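Local coordinates for protein tungsten-containing formylmethanofuran dehydrogenase 2 subunit C (Methanothermobacter wolfeii, PDB 5T5I) that forms, as a right-handed beta-helical subunit of tungsten-containing formylmethanofuran dehydrogenase, part of the complex that probably interconverts carbon dioxide and formylmethanofuran, at residues M102-A113 against M121-A132; D143-I152 against Y165-I173. All blocks are in the same frame, centred on the assembly; numbering follows the deposited sequence.

Interaction 1: residues M102-A113 against M121-A132; sequences MKGGKITVEGNA and MRGGEIEILGDA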
ATOM      1  N   MET C 102      44.882  27.297  -8.549  1.00 24.94           N
ATOM      2  CA  MET C 102      45.183  28.664  -9.003  1.00 26.00           C
ATOM      3  C   MET C 102      44.989  29.700  -7.886  1.00 29.30           C
ATOM      4  O   MET C 102      44.152  29.519  -6.998  1.00 27.86           O
ATOM      5  CB  MET C 102      44.423  29.038 -10.296  1.00 28.74           C
ATOM      6  CG  MET C 102      42.936  29.214 -10.149  1.00 32.24           C
ATOM      7  SD  MET C 102      42.167  29.588 -11.761  1.00 37.60           S
ATOM      8  CE  MET C 102      42.484  31.276 -11.891  1.00 33.94           C
ATOM      9  N   LYS C 103      45.854  30.725  -7.896  1.00 27.74           N
ATOM     10  CA  LYS C 103      45.908  31.805  -6.893  1.00 27.94           C
ATOM     11  C   LYS C 103      45.350  33.147  -7.392  1.00 33.31           C
ATOM     12  O   LYS C 103      44.932  33.958  -6.573  1.00 33.22           O
ATOM     13  CB  LYS C 103      47.353  31.986  -6.399  1.00 31.17           C
ATOM     14  CG  LYS C 103      47.851  30.829  -5.541  1.00 40.26           C
ATOM     15  CD  LYS C 103      49.343  30.542  -5.722  1.00 49.56           C
ATOM     16  CE  LYS C 103      49.589  29.653  -6.934  1.00 56.40           C
ATOM     17  NZ  LYS C 103      51.041  29.441  -7.235  1.00 44.55           N
ATOM     18  N   GLY C 104      45.333  33.360  -8.704  1.00 30.62           N
ATOM     19  CA  GLY C 104      44.818  34.588  -9.304  1.00 30.86           C
ATOM     20  C   GLY C 104      44.716  34.488 -10.814  1.00 32.99           C
ATOM     21  O   GLY C 104      45.068  33.462 -11.397  1.00 30.37           O
ATOM     22  N   GLY C 105      44.248  35.559 -11.442  1.00 30.98           N
ATOM     23  CA  GLY C 105      44.034  35.586 -12.883  1.00 30.78           C
ATOM     24  C   GLY C 105      42.686  34.981 -13.244  1.00 33.51           C
ATOM     25  O   GLY C 105      41.839  34.766 -12.363  1.00 31.15           O
ATOM     26  N   LYS C 106      42.478  34.692 -14.538  1.00 30.90           N
ATOM     27  CA  LYS C 106      41.201  34.161 -15.021  1.00 29.35           C
ATOM     28  C   LYS C 106      41.355  33.115 -16.122  1.00 31.92           C
ATOM     29  O   LYS C 106      42.151  33.294 -17.042  1.00 30.94           O
ATOM     30  CB  LYS C 106      40.297  35.311 -15.528  1.00 31.73           C
ATOM     31  CG  LYS C 106      38.887  34.832 -15.933  1.00 36.54           C
ATOM     32  CD  LYS C 106      37.914  35.972 -16.203  1.00 49.59           C
ATOM     33  CE  LYS C 106      36.480  35.469 -16.299  1.00 63.37           C
ATOM     34  NZ  LYS C 106      35.877  35.713 -17.631  1.00 69.35           N
ATOM     35  N   ILE C 107      40.543  32.048 -16.050  1.00 28.83           N
ATOM     36  CA  ILE C 107      40.471  31.008 -17.080  1.00 28.11           C
ATOM     37  C   ILE C 107      39.032  30.954 -17.597  1.00 31.11           C
ATOM     38  O   ILE C 107      38.101  30.812 -16.799  1.00 29.41           O
ATOM     39  CB  ILE C 107      40.905  29.602 -16.588  1.00 29.77           C
ATOM     40  CG1 ILE C 107      42.327  29.623 -15.995  1.00 30.34           C
ATOM     41  CG2 ILE C 107      40.801  28.574 -17.743  1.00 29.35           C
ATOM     42  CD1 ILE C 107      42.744  28.334 -15.323  1.00 31.31           C
ATOM     43  N   THR C 108      38.856  31.013 -18.928  1.00 28.15           N
ATOM     44  CA  THR C 108      37.552  30.855 -19.568  1.00 28.26           C
ATOM     45  C   THR C 108      37.641  29.612 -20.451  1.00 31.47           C
ATOM     46  O   THR C 108      38.533  29.533 -21.279  1.00 31.28           O
ATOM     47  CB  THR C 108      37.138  32.101 -20.379  1.00 34.50           C
ATOM     48  OG1 THR C 108      37.105  33.226 -19.507  1.00 35.91           O
ATOM     49  CG2 THR C 108      35.758  31.953 -21.022  1.00 34.95           C
ATOM     50  N   VAL C 109      36.746  28.640 -20.246  1.00 27.89           N
ATOM     51  CA  VAL C 109      36.649  27.432 -21.071  1.00 26.98           C
ATOM     52  C   VAL C 109      35.346  27.581 -21.848  1.00 30.91           C
ATOM     53  O   VAL C 109      34.281  27.618 -21.232  1.00 28.17           O
ATOM     54  CB  VAL C 109      36.655  26.135 -20.224  1.00 27.99           C
ATOM     55  CG1 VAL C 109      36.429  24.893 -21.105  1.00 26.05           C
ATOM     56  CG2 VAL C 109      37.955  26.008 -19.427  1.00 27.50           C
ATOM     57  N   GLU C 110      35.421  27.697 -23.182  1.00 30.71           N
ATOM     58  CA  GLU C 110      34.209  27.878 -23.999  1.00 31.57           C
ATOM     59  C   GLU C 110      33.373  26.603 -24.141  1.00 37.16           C
ATOM     60  O   GLU C 110      32.167  26.699 -24.372  1.00 37.67           O
ATOM     61  CB  GLU C 110      34.530  28.478 -25.365  1.00 33.86           C
ATOM     62  CG  GLU C 110      35.051  29.890 -25.219  1.00 38.33           C
ATOM     63  CD  GLU C 110      35.347  30.643 -26.495  1.00 53.49           C
ATOM     64  OE1 GLU C 110      35.941  31.733 -26.370  1.00 47.15           O
ATOM     65  OE2 GLU C 110      35.001  30.164 -27.600  1.00 42.06           O
ATOM     66  N   GLY C 111      34.010  25.441 -24.005  1.00 32.91           N
ATOM     67  CA  GLY C 111      33.340  24.149 -24.071  1.00 32.37           C
ATOM     68  C   GLY C 111      33.145  23.540 -22.698  1.00 33.94           C
ATOM     69  O   GLY C 111      32.887  24.257 -21.726  1.00 33.91           O
ATOM     70  N   ASN C 112      33.297  22.212 -22.606  1.00 31.04           N
ATOM     71  CA  ASN C 112      33.162  21.464 -21.352  1.00 29.70           C
ATOM     72  C   ASN C 112      34.509  21.280 -20.645  1.00 32.04           C
ATOM     73  O   ASN C 112      35.566  21.411 -21.264  1.00 30.29           O
ATOM     74  CB  ASN C 112      32.541  20.088 -21.608  1.00 31.73           C
ATOM     75  CG  ASN C 112      31.264  20.145 -22.404  1.00 40.67           C
ATOM     76  OD1 ASN C 112      30.365  20.939 -22.105  1.00 28.75           O
ATOM     77  ND2 ASN C 112      31.173  19.356 -23.470  1.00 32.18           N
ATOM     78  N   ALA C 113      34.457  20.965 -19.337  1.00 27.20           N
ATOM     79  CA  ALA C 113      35.637  20.678 -18.515  1.00 25.95           C
ATOM     80  C   ALA C 113      35.464  19.333 -17.809  1.00 29.62           C
ATOM     81  O   ALA C 113      34.352  18.966 -17.433  1.00 28.70           O
ATOM     82  CB  ALA C 113      35.847  21.768 -17.477  1.00 26.47           C
ATOM     83  N   MET C 121      41.366  25.472  -5.253  1.00 22.36           N
ATOM     84  CA  MET C 121      41.498  26.870  -5.687  1.00 22.29           C
ATOM     85  C   MET C 121      41.728  27.798  -4.484  1.00 26.07           C
ATOM     86  O   MET C 121      41.136  27.586  -3.421  1.00 24.23           O
ATOM     87  CB  MET C 121      40.237  27.291  -6.454  1.00 23.98           C
ATOM     88  CG  MET C 121      40.325  28.625  -7.160  1.00 27.06           C
ATOM     89  SD  MET C 121      38.770  28.912  -8.054  1.00 30.55           S
ATOM     90  CE  MET C 121      39.239  30.281  -9.101  1.00 28.56           C
ATOM     91  N   ARG C 122      42.617  28.785  -4.651  1.00 24.37           N
ATOM     92  CA  ARG C 122      42.936  29.778  -3.614  1.00 25.02           C
ATOM     93  C   ARG C 122      42.419  31.184  -3.985  1.00 27.84           C
ATOM     94  O   ARG C 122      42.111  31.963  -3.086  1.00 27.24           O
ATOM     95  CB  ARG C 122      44.453  29.837  -3.337  1.00 27.64           C
ATOM     96  CG  ARG C 122      45.233  28.515  -3.462  1.00 38.03           C
ATOM     97  CD  ARG C 122      45.611  27.890  -2.150  1.00 53.05           C
ATOM     98  NE  ARG C 122      44.439  27.335  -1.469  1.00 63.76           N
ATOM     99  CZ  ARG C 122      44.270  26.067  -1.076  1.00 69.98           C
ATOM    100  NH1 ARG C 122      45.226  25.162  -1.274  1.00 55.97           N
ATOM    101  NH2 ARG C 122      43.148  25.698  -0.476  1.00 48.94           N
ATOM    102  N   GLY C 123      42.385  31.508  -5.277  1.00 24.56           N
ATOM    103  CA  GLY C 123      41.939  32.816  -5.759  1.00 25.00           C
ATOM    104  C   GLY C 123      41.783  32.886  -7.265  1.00 30.33           C
ATOM    105  O   GLY C 123      42.122  31.931  -7.974  1.00 29.08           O
ATOM    106  N   GLY C 124      41.271  34.015  -7.744  1.00 27.47           N
ATOM    107  CA  GLY C 124      41.027  34.225  -9.166  1.00 27.69           C
ATOM    108  C   GLY C 124      39.655  33.738  -9.591  1.00 30.59           C
ATOM    109  O   GLY C 124      38.739  33.625  -8.764  1.00 28.82           O
ATOM    110  N   GLU C 125      39.495  33.478 -10.895  1.00 28.55           N
ATOM    111  CA  GLU C 125      38.209  33.099 -11.475  1.00 27.44           C
ATOM    112  C   GLU C 125      38.346  32.036 -12.529  1.00 29.12           C
ATOM    113  O   GLU C 125      39.266  32.085 -13.335  1.00 29.61           O
ATOM    114  CB  GLU C 125      37.538  34.309 -12.165  1.00 29.85           C
ATOM    115  CG  GLU C 125      37.193  35.496 -11.285  1.00 42.09           C
ATOM    116  CD  GLU C 125      36.909  36.747 -12.101  1.00 65.67           C
ATOM    117  OE1 GLU C 125      35.787  36.883 -12.639  1.00 52.31           O
ATOM    118  OE2 GLU C 125      37.848  37.555 -12.272  1.00 66.60           O
ATOM    119  N   ILE C 126      37.379  31.117 -12.567  1.00 25.51           N
ATOM    120  CA  ILE C 126      37.233  30.080 -13.588  1.00 25.44           C
ATOM    121  C   ILE C 126      35.812  30.221 -14.107  1.00 29.55           C
ATOM    122  O   ILE C 126      34.876  30.281 -13.307  1.00 29.12           O
ATOM    123  CB  ILE C 126      37.475  28.646 -13.049  1.00 28.13           C
ATOM    124  CG1 ILE C 126      38.938  28.495 -12.572  1.00 28.56           C
ATOM    125  CG2 ILE C 126      37.142  27.582 -14.136  1.00 29.10           C
ATOM    126  CD1 ILE C 126      39.230  27.219 -11.809  1.00 30.13           C
ATOM    127  N   GLU C 127      35.643  30.260 -15.428  1.00 27.69           N
ATOM    128  CA  GLU C 127      34.324  30.352 -16.053  1.00 27.20           C
ATOM    129  C   GLU C 127      34.234  29.267 -17.126  1.00 30.24           C
ATOM    130  O   GLU C 127      35.052  29.255 -18.036  1.00 29.53           O
ATOM    131  CB  GLU C 127      34.088  31.748 -16.653  1.00 29.27           C
ATOM    132  CG  GLU C 127      32.660  31.939 -17.121  1.00 36.88           C
ATOM    133  CD  GLU C 127      32.234  33.382 -17.307  1.00 58.36           C
ATOM    134  OE1 GLU C 127      33.096  34.233 -17.624  1.00 45.37           O
ATOM    135  OE2 GLU C 127      31.026  33.660 -17.137  1.00 54.25           O
ATOM    136  N   ILE C 128      33.291  28.316 -16.977  1.00 26.97           N
ATOM    137  CA  ILE C 128      33.100  27.201 -17.917  1.00 26.45           C
ATOM    138  C   ILE C 128      31.754  27.432 -18.589  1.00 29.76           C
ATOM    139  O   ILE C 128      30.735  27.433 -17.901  1.00 27.95           O
ATOM    140  CB  ILE C 128      33.191  25.840 -17.176  1.00 28.31           C
ATOM    141  CG1 ILE C 128      34.617  25.640 -16.587  1.00 28.93           C
ATOM    142  CG2 ILE C 128      32.835  24.663 -18.100  1.00 27.03           C
ATOM    143  CD1 ILE C 128      34.691  24.718 -15.395  1.00 30.04           C
ATOM    144  N   LEU C 129      31.746  27.681 -19.906  1.00 26.91           N
ATOM    145  CA  LEU C 129      30.495  27.971 -20.624  1.00 27.31           C
ATOM    146  C   LEU C 129      29.665  26.706 -20.926  1.00 29.91           C
ATOM    147  O   LEU C 129      28.446  26.818 -21.105  1.00 29.09           O
ATOM    148  CB  LEU C 129      30.728  28.808 -21.894  1.00 28.49           C
ATOM    149  CG  LEU C 129      31.575  30.084 -21.746  1.00 34.05           C
ATOM    150  CD1 LEU C 129      31.636  30.852 -23.057  1.00 35.50           C
ATOM    151  CD2 LEU C 129      31.029  31.004 -20.658  1.00 36.77           C
ATOM    152  N   GLY C 130      30.308  25.539 -20.942  1.00 27.29           N
ATOM    153  CA  GLY C 130      29.641  24.253 -21.118  1.00 27.79           C
ATOM    154  C   GLY C 130      29.364  23.583 -19.783  1.00 31.01           C
ATOM    155  O   GLY C 130      29.091  24.258 -18.778  1.00 30.45           O
ATOM    156  N   ASP C 131      29.446  22.248 -19.763  1.00 27.41           N
ATOM    157  CA  ASP C 131      29.236  21.433 -18.564  1.00 27.09           C
ATOM    158  C   ASP C 131      30.575  21.149 -17.849  1.00 28.96           C
ATOM    159  O   ASP C 131      31.633  21.237 -18.470  1.00 28.88           O
ATOM    160  CB  ASP C 131      28.604  20.070 -18.936  1.00 28.06           C
ATOM    161  CG  ASP C 131      27.273  20.146 -19.646  1.00 33.13           C
ATOM    162  OD1 ASP C 131      26.471  21.056 -19.319  1.00 32.36           O
ATOM    163  OD2 ASP C 131      27.002  19.263 -20.481  1.00 37.53           O
ATOM    164  N   ALA C 132      30.522  20.756 -16.569  1.00 25.62           N
ATOM    165  CA  ALA C 132      31.711  20.358 -15.798  1.00 24.34           C
ATOM    166  C   ALA C 132      31.476  18.943 -15.252  1.00 28.10           C
ATOM    167  O   ALA C 132      30.341  18.468 -15.244  1.00 27.54           O
ATOM    168  CB  ALA C 132      31.994  21.338 -14.660  1.00 24.69           C
TER
HETATM  169  O   HOH W   1      40.493  37.181 -11.693  1.00 45.29           O
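Lys106 and Glu127 both set CG trans to the main-chain nitrogen (chi1 -175° and -171°), and a bend at the last lysine torsion swings NZ diagonally across the strand pair, past its register partner Glu125. There Lys106 NZ makes a salt bridge with Glu127 OE1 at 3.2 Å, meeting the oxygen nearly end-on; the other oxygen of Glu127 accepts from His155. A water bridges Glu125 OE2 to the carbonyl of Gly105.

On the buried face, the first two torsions of Met102 carry SD to within 3.5 Å of Ile126 CG1, and the bend at chi3 (-81°) then turns CE beside the Glu125 carbonyl. Its CG runs alongside the extended Met121, 4.0 Å from Met121 CE. Ala113 CB closes the opposite end of this face, 3.8 Å from Ile128 CD1.

Ile107 bonds through N and O to Glu125 O and Glu127 N, Val109 likewise to Glu127 O and Leu129 N, and Met102 O accepts from both Arg122 N and Gly123 N. At the far turn Asn112 OD1 takes the N-H of Asp131 at 2.8 Å. Asn93 OD1 binds Asn112 N and Asp131 OD1 binds Asn157 N, so on successive coils of the beta-helix a side-chain oxygen takes the backbone N-H of the next. Strand 106-109 lies between strands 87-90 and 125-128, and strand 151-154 follows, where Met121 packs on Ile152 and Ile128 on Val154.

Interaction 2: residues D143-I152 against Y165-I173; sequences DWRGMSGGTI and YMNGGKIII. With CA (calcium ion), chain B.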
ATOM      1  N   ASP C 143      42.733  14.828   2.294  1.00 21.01           N
ATOM      2  CA  ASP C 143      42.886  16.125   2.938  1.00 21.30           C
ATOM      3  C   ASP C 143      41.528  16.642   3.399  1.00 26.46           C
ATOM      4  O   ASP C 143      40.533  16.516   2.694  1.00 28.18           O
ATOM      5  CB  ASP C 143      43.581  17.124   1.999  1.00 23.22           C
ATOM      6  CG  ASP C 143      44.367  18.222   2.702  1.00 27.83           C
ATOM      7  OD1 ASP C 143      44.035  18.544   3.875  1.00 26.61           O
ATOM      8  OD2 ASP C 143      45.318  18.737   2.100  1.00 32.84           O
ATOM      9  N   TRP C 144      41.514  17.258   4.579  1.00 23.74           N
ATOM     10  CA  TRP C 144      40.315  17.834   5.201  1.00 22.49           C
ATOM     11  C   TRP C 144      40.215  19.351   4.888  1.00 24.90           C
ATOM     12  O   TRP C 144      39.260  19.976   5.314  1.00 23.62           O
ATOM     13  CB  TRP C 144      40.306  17.570   6.731  1.00 20.85           C
ATOM     14  CG  TRP C 144      41.473  18.131   7.494  1.00 22.26           C
ATOM     15  CD1 TRP C 144      41.484  19.272   8.238  1.00 25.42           C
ATOM     16  CD2 TRP C 144      42.759  17.518   7.679  1.00 23.09           C
ATOM     17  NE1 TRP C 144      42.716  19.442   8.830  1.00 25.57           N
ATOM     18  CE2 TRP C 144      43.515  18.374   8.515  1.00 27.04           C
ATOM     19  CE3 TRP C 144      43.369  16.350   7.183  1.00 25.00           C
ATOM     20  CZ2 TRP C 144      44.843  18.105   8.858  1.00 26.44           C
ATOM     21  CZ3 TRP C 144      44.684  16.087   7.520  1.00 26.83           C
ATOM     22  CH2 TRP C 144      45.394  16.931   8.387  1.00 28.03           C
ATOM     23  N   ARG C 145      41.226  19.923   4.193  1.00 22.88           N
ATOM     24  CA  ARG C 145      41.333  21.340   3.822  1.00 23.12           C
ATOM     25  C   ARG C 145      41.222  21.435   2.282  1.00 27.30           C
ATOM     26  O   ARG C 145      42.101  20.950   1.574  1.00 27.70           O
ATOM     27  CB  ARG C 145      42.692  21.896   4.293  1.00 22.07           C
ATOM     28  CG  ARG C 145      42.888  21.834   5.816  1.00 26.49           C
ATOM     29  CD  ARG C 145      44.324  21.767   6.281  1.00 29.88           C
ATOM     30  NE  ARG C 145      44.988  20.519   5.886  1.00 29.94           N
ATOM     31  CZ  ARG C 145      46.190  20.125   6.297  1.00 38.74           C
ATOM     32  NH1 ARG C 145      46.893  20.873   7.139  1.00 28.33           N
ATOM     33  NH2 ARG C 145      46.694  18.975   5.879  1.00 26.77           N
ATOM     34  N   GLY C 146      40.129  22.000   1.794  1.00 24.37           N
ATOM     35  CA  GLY C 146      39.870  22.131   0.360  1.00 23.47           C
ATOM     36  C   GLY C 146      40.061  23.536  -0.180  1.00 26.03           C
ATOM     37  O   GLY C 146      40.962  24.267   0.251  1.00 24.65           O
ATOM     38  N   MET C 147      39.216  23.899  -1.160  1.00 22.03           N
ATOM     39  CA  MET C 147      39.179  25.230  -1.804  1.00 20.81           C
ATOM     40  C   MET C 147      39.038  26.312  -0.711  1.00 25.81           C
ATOM     41  O   MET C 147      38.220  26.143   0.188  1.00 24.90           O
ATOM     42  CB  MET C 147      37.985  25.269  -2.766  1.00 23.10           C
ATOM     43  CG  MET C 147      37.671  26.618  -3.343  1.00 26.29           C
ATOM     44  SD  MET C 147      36.417  26.450  -4.621  1.00 28.69           S
ATOM     45  CE  MET C 147      36.161  28.152  -5.033  1.00 25.79           C
ATOM     46  N   SER C 148      39.873  27.360  -0.741  1.00 24.27           N
ATOM     47  CA  SER C 148      39.845  28.432   0.277  1.00 24.06           C
ATOM     48  C   SER C 148      39.469  29.834  -0.275  1.00 28.27           C
ATOM     49  O   SER C 148      39.276  30.768   0.505  1.00 28.14           O
ATOM     50  CB  SER C 148      41.190  28.505   0.996  1.00 25.14           C
ATOM     51  OG  SER C 148      42.263  28.655   0.079  1.00 28.05           O
ATOM     52  N   GLY C 149      39.391  29.976  -1.588  1.00 24.71           N
ATOM     53  CA  GLY C 149      39.023  31.240  -2.219  1.00 24.90           C
ATOM     54  C   GLY C 149      38.926  31.102  -3.725  1.00 27.63           C
ATOM     55  O   GLY C 149      39.284  30.061  -4.279  1.00 25.20           O
ATOM     56  N   GLY C 150      38.454  32.160  -4.365  1.00 25.23           N
ATOM     57  CA  GLY C 150      38.211  32.213  -5.803  1.00 25.00           C
ATOM     58  C   GLY C 150      36.750  31.989  -6.127  1.00 28.21           C
ATOM     59  O   GLY C 150      35.952  31.661  -5.234  1.00 25.87           O
ATOM     60  N   THR C 151      36.376  32.225  -7.398  1.00 25.99           N
ATOM     61  CA  THR C 151      35.011  32.023  -7.893  1.00 26.13           C
ATOM     62  C   THR C 151      35.035  31.066  -9.087  1.00 29.21           C
ATOM     63  O   THR C 151      35.838  31.244 -10.002  1.00 29.41           O
ATOM     64  CB  THR C 151      34.347  33.345  -8.303  1.00 30.46           C
ATOM     65  OG1 THR C 151      34.402  34.253  -7.203  1.00 32.14           O
ATOM     66  CG2 THR C 151      32.884  33.163  -8.713  1.00 27.98           C
ATOM     67  N   ILE C 152      34.147  30.077  -9.087  1.00 24.26           N
ATOM     68  CA  ILE C 152      33.987  29.149 -10.208  1.00 23.34           C
ATOM     69  C   ILE C 152      32.550  29.290 -10.675  1.00 27.57           C
ATOM     70  O   ILE C 152      31.639  29.146  -9.860  1.00 27.16           O
ATOM     71  CB  ILE C 152      34.307  27.673  -9.832  1.00 24.86           C
ATOM     72  CG1 ILE C 152      35.709  27.553  -9.198  1.00 24.59           C
ATOM     73  CG2 ILE C 152      34.180  26.767 -11.093  1.00 24.10           C
ATOM     74  CD1 ILE C 152      35.969  26.250  -8.502  1.00 26.33           C
ATOM     75  N   TYR C 165      34.523  19.369   0.750  1.00 20.47           N
ATOM     76  CA  TYR C 165      35.412  19.933   1.792  1.00 20.77           C
ATOM     77  C   TYR C 165      35.744  21.445   1.553  1.00 24.00           C
ATOM     78  O   TYR C 165      36.802  21.923   1.958  1.00 24.67           O
ATOM     79  CB  TYR C 165      36.708  19.097   1.979  1.00 21.89           C
ATOM     80  CG  TYR C 165      36.554  17.864   2.843  1.00 22.93           C
ATOM     81  CD1 TYR C 165      36.558  17.956   4.229  1.00 24.29           C
ATOM     82  CD2 TYR C 165      36.455  16.602   2.277  1.00 23.25           C
ATOM     83  CE1 TYR C 165      36.438  16.819   5.032  1.00 22.29           C
ATOM     84  CE2 TYR C 165      36.341  15.460   3.063  1.00 23.97           C
ATOM     85  CZ  TYR C 165      36.320  15.572   4.442  1.00 28.76           C
ATOM     86  OH  TYR C 165      36.197  14.436   5.197  1.00 28.36           O
ATOM     87  N   MET C 166      34.814  22.203   0.953  1.00 20.67           N
ATOM     88  CA  MET C 166      35.022  23.629   0.662  1.00 19.97           C
ATOM     89  C   MET C 166      35.296  24.405   1.947  1.00 23.85           C
ATOM     90  O   MET C 166      34.639  24.162   2.953  1.00 23.83           O
ATOM     91  CB  MET C 166      33.784  24.209  -0.052  1.00 22.53           C
ATOM     92  CG  MET C 166      34.049  25.430  -0.861  1.00 26.09           C
ATOM     93  SD  MET C 166      32.485  25.994  -1.573  1.00 29.25           S
ATOM     94  CE  MET C 166      32.994  27.452  -2.377  1.00 27.56           C
ATOM     95  N   ASN C 167      36.270  25.313   1.908  1.00 22.25           N
ATOM     96  CA  ASN C 167      36.688  26.138   3.042  1.00 23.71           C
ATOM     97  C   ASN C 167      36.784  27.651   2.695  1.00 29.72           C
ATOM     98  O   ASN C 167      37.634  28.355   3.238  1.00 31.59           O
ATOM     99  CB  ASN C 167      38.053  25.632   3.510  1.00 26.11           C
ATOM    100  CG  ASN C 167      38.382  25.960   4.930  1.00 46.68           C
ATOM    101  OD1 ASN C 167      37.515  26.318   5.744  1.00 38.02           O
ATOM    102  ND2 ASN C 167      39.661  25.844   5.249  1.00 42.60           N
ATOM    103  N   GLY C 168      35.935  28.117   1.795  1.00 26.86           N
ATOM    104  CA  GLY C 168      35.928  29.500   1.314  1.00 26.86           C
ATOM    105  C   GLY C 168      35.709  29.572  -0.186  1.00 30.00           C
ATOM    106  O   GLY C 168      35.753  28.554  -0.876  1.00 29.58           O
ATOM    107  N   GLY C 169      35.504  30.775  -0.685  1.00 25.47           N
ATOM    108  CA  GLY C 169      35.263  31.006  -2.099  1.00 24.91           C
ATOM    109  C   GLY C 169      33.806  30.832  -2.474  1.00 27.79           C
ATOM    110  O   GLY C 169      32.924  30.757  -1.608  1.00 27.11           O
ATOM    111  N   LYS C 170      33.551  30.741  -3.770  1.00 23.52           N
ATOM    112  CA  LYS C 170      32.185  30.682  -4.287  1.00 22.14           C
ATOM    113  C   LYS C 170      32.075  29.813  -5.534  1.00 26.37           C
ATOM    114  O   LYS C 170      32.900  29.929  -6.438  1.00 25.49           O
ATOM    115  CB  LYS C 170      31.738  32.110  -4.617  1.00 23.01           C
ATOM    116  CG  LYS C 170      30.300  32.243  -5.067  1.00 29.61           C
ATOM    117  CD  LYS C 170      29.789  33.673  -4.940  1.00 37.70           C
ATOM    118  CE  LYS C 170      30.485  34.667  -5.846  1.00 43.29           C
ATOM    119  NZ  LYS C 170      30.016  36.060  -5.618  1.00 55.71           N
ATOM    120  N   ILE C 171      31.028  28.978  -5.599  1.00 22.99           N
ATOM    121  CA  ILE C 171      30.751  28.133  -6.763  1.00 22.25           C
ATOM    122  C   ILE C 171      29.319  28.415  -7.223  1.00 26.67           C
ATOM    123  O   ILE C 171      28.382  28.303  -6.427  1.00 26.15           O
ATOM    124  CB  ILE C 171      30.956  26.630  -6.476  1.00 24.35           C
ATOM    125  CG1 ILE C 171      32.421  26.328  -6.088  1.00 23.89           C
ATOM    126  CG2 ILE C 171      30.526  25.775  -7.703  1.00 23.86           C
ATOM    127  CD1 ILE C 171      32.654  24.922  -5.494  1.00 25.22           C
ATOM    128  N   ILE C 172      29.147  28.732  -8.509  1.00 23.31           N
ATOM    129  CA  ILE C 172      27.829  28.964  -9.098  1.00 23.40           C
ATOM    130  C   ILE C 172      27.623  27.956 -10.239  1.00 27.37           C
ATOM    131  O   ILE C 172      28.425  27.929 -11.172  1.00 26.95           O
ATOM    132  CB  ILE C 172      27.663  30.427  -9.593  1.00 26.67           C
ATOM    133  CG1 ILE C 172      27.793  31.425  -8.416  1.00 28.63           C
ATOM    134  CG2 ILE C 172      26.311  30.607 -10.312  1.00 27.01           C
ATOM    135  CD1 ILE C 172      27.943  32.874  -8.825  1.00 39.02           C
ATOM    136  N   ILE C 173      26.574  27.126 -10.158  1.00 23.78           N
ATOM    137  CA  ILE C 173      26.196  26.197 -11.236  1.00 23.38           C
ATOM    138  C   ILE C 173      24.893  26.752 -11.797  1.00 26.93           C
ATOM    139  O   ILE C 173      23.889  26.790 -11.078  1.00 26.41           O
ATOM    140  CB  ILE C 173      26.011  24.722 -10.753  1.00 24.83           C
ATOM    141  CG1 ILE C 173      27.186  24.236  -9.889  1.00 24.60           C
ATOM    142  CG2 ILE C 173      25.772  23.769 -11.948  1.00 24.27           C
ATOM    143  CD1 ILE C 173      28.574  24.284 -10.513  1.00 22.11           C
TER
HETATM  144 CA    CA B 508      39.354  15.025   0.874  1.00 25.92          CA
HETATM  145  O   HOH W   2      37.974  22.315   4.380  1.00 26.99           O
HETATM  146  O   HOH W   3      41.685  25.224   2.939  1.00 30.65           O
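Gly149 and Gly169 lie against each other, CA to CA 3.8 Å, at a glycine corner where two successive coils of the right-handed parallel beta-helix turn into strands 151-154 and 170-173. This is the tight half of the contact: a CB on Gly169 would run into Gly150 O and the methyl of Met147. Beyond the corner Lys170 N, Ile152 N and Ile172 N bond in turn to Gly150 O, Lys170 O and Ile152 O. Met147, fully extended from chi1 171°, runs along the interior so that CE ends 3.9 Å from Lys170 N; its SD lies 4.2 Å from Ile171 CD1, the two side chains crossing at a slant. On the other strand face Lys170 lies beside Thr151, its amine leaving to a salt bridge with Glu236.

Toward the calcium loop the packing opens and water takes over. One water sits 2.8 Å from Trp144 O and 2.7 Å from Tyr165 O; a second joins Gly146 O to Asn167 ND2. The Tyr165 ring offers one face to the Asp143 carbonyl and stacks with His184. Replacing Tyr165 by an alanine would remove the ring, and is likely to open a gap beside the calcium-binding carbonyl and leave His184 without its stacking partner. Asp143 O binds the calcium ion at 2.6 Å; Ser139, Tyr140 and an acidic side chain of another protein chain belong to the same site. Arg145, also salt-bridged to an acidic side chain of another protein chain, lays its guanidinium plane against Trp144 CZ2. Asp143 OD1 accepts Arg145 N from above the carboxylate in an Asx turn, and its syn lone pair receives Arg145 NE at 3.0 Å, within the guanidinium plane.

From the N terminus, the chain first lays down residues 102-113, makes a short excursion and returns as 121-132, so interaction 1 closes one coil of the beta-helix. It then passes through a longer coil, whose calcium site runs into the start of residues 143-152, and a further circuit brings 165-173 alongside to close interaction 2. The two loops follow in series, neither nested nor crossed. They are joined where strand 125-128 neighbours strand 151-154: Met121 O is 3.0 Å from Ser148 N, and Arg122 NE probably bonds Ser148 OG. Together they tie four consecutive strands of the solenoid, and interaction 2 includes a calcium ligand.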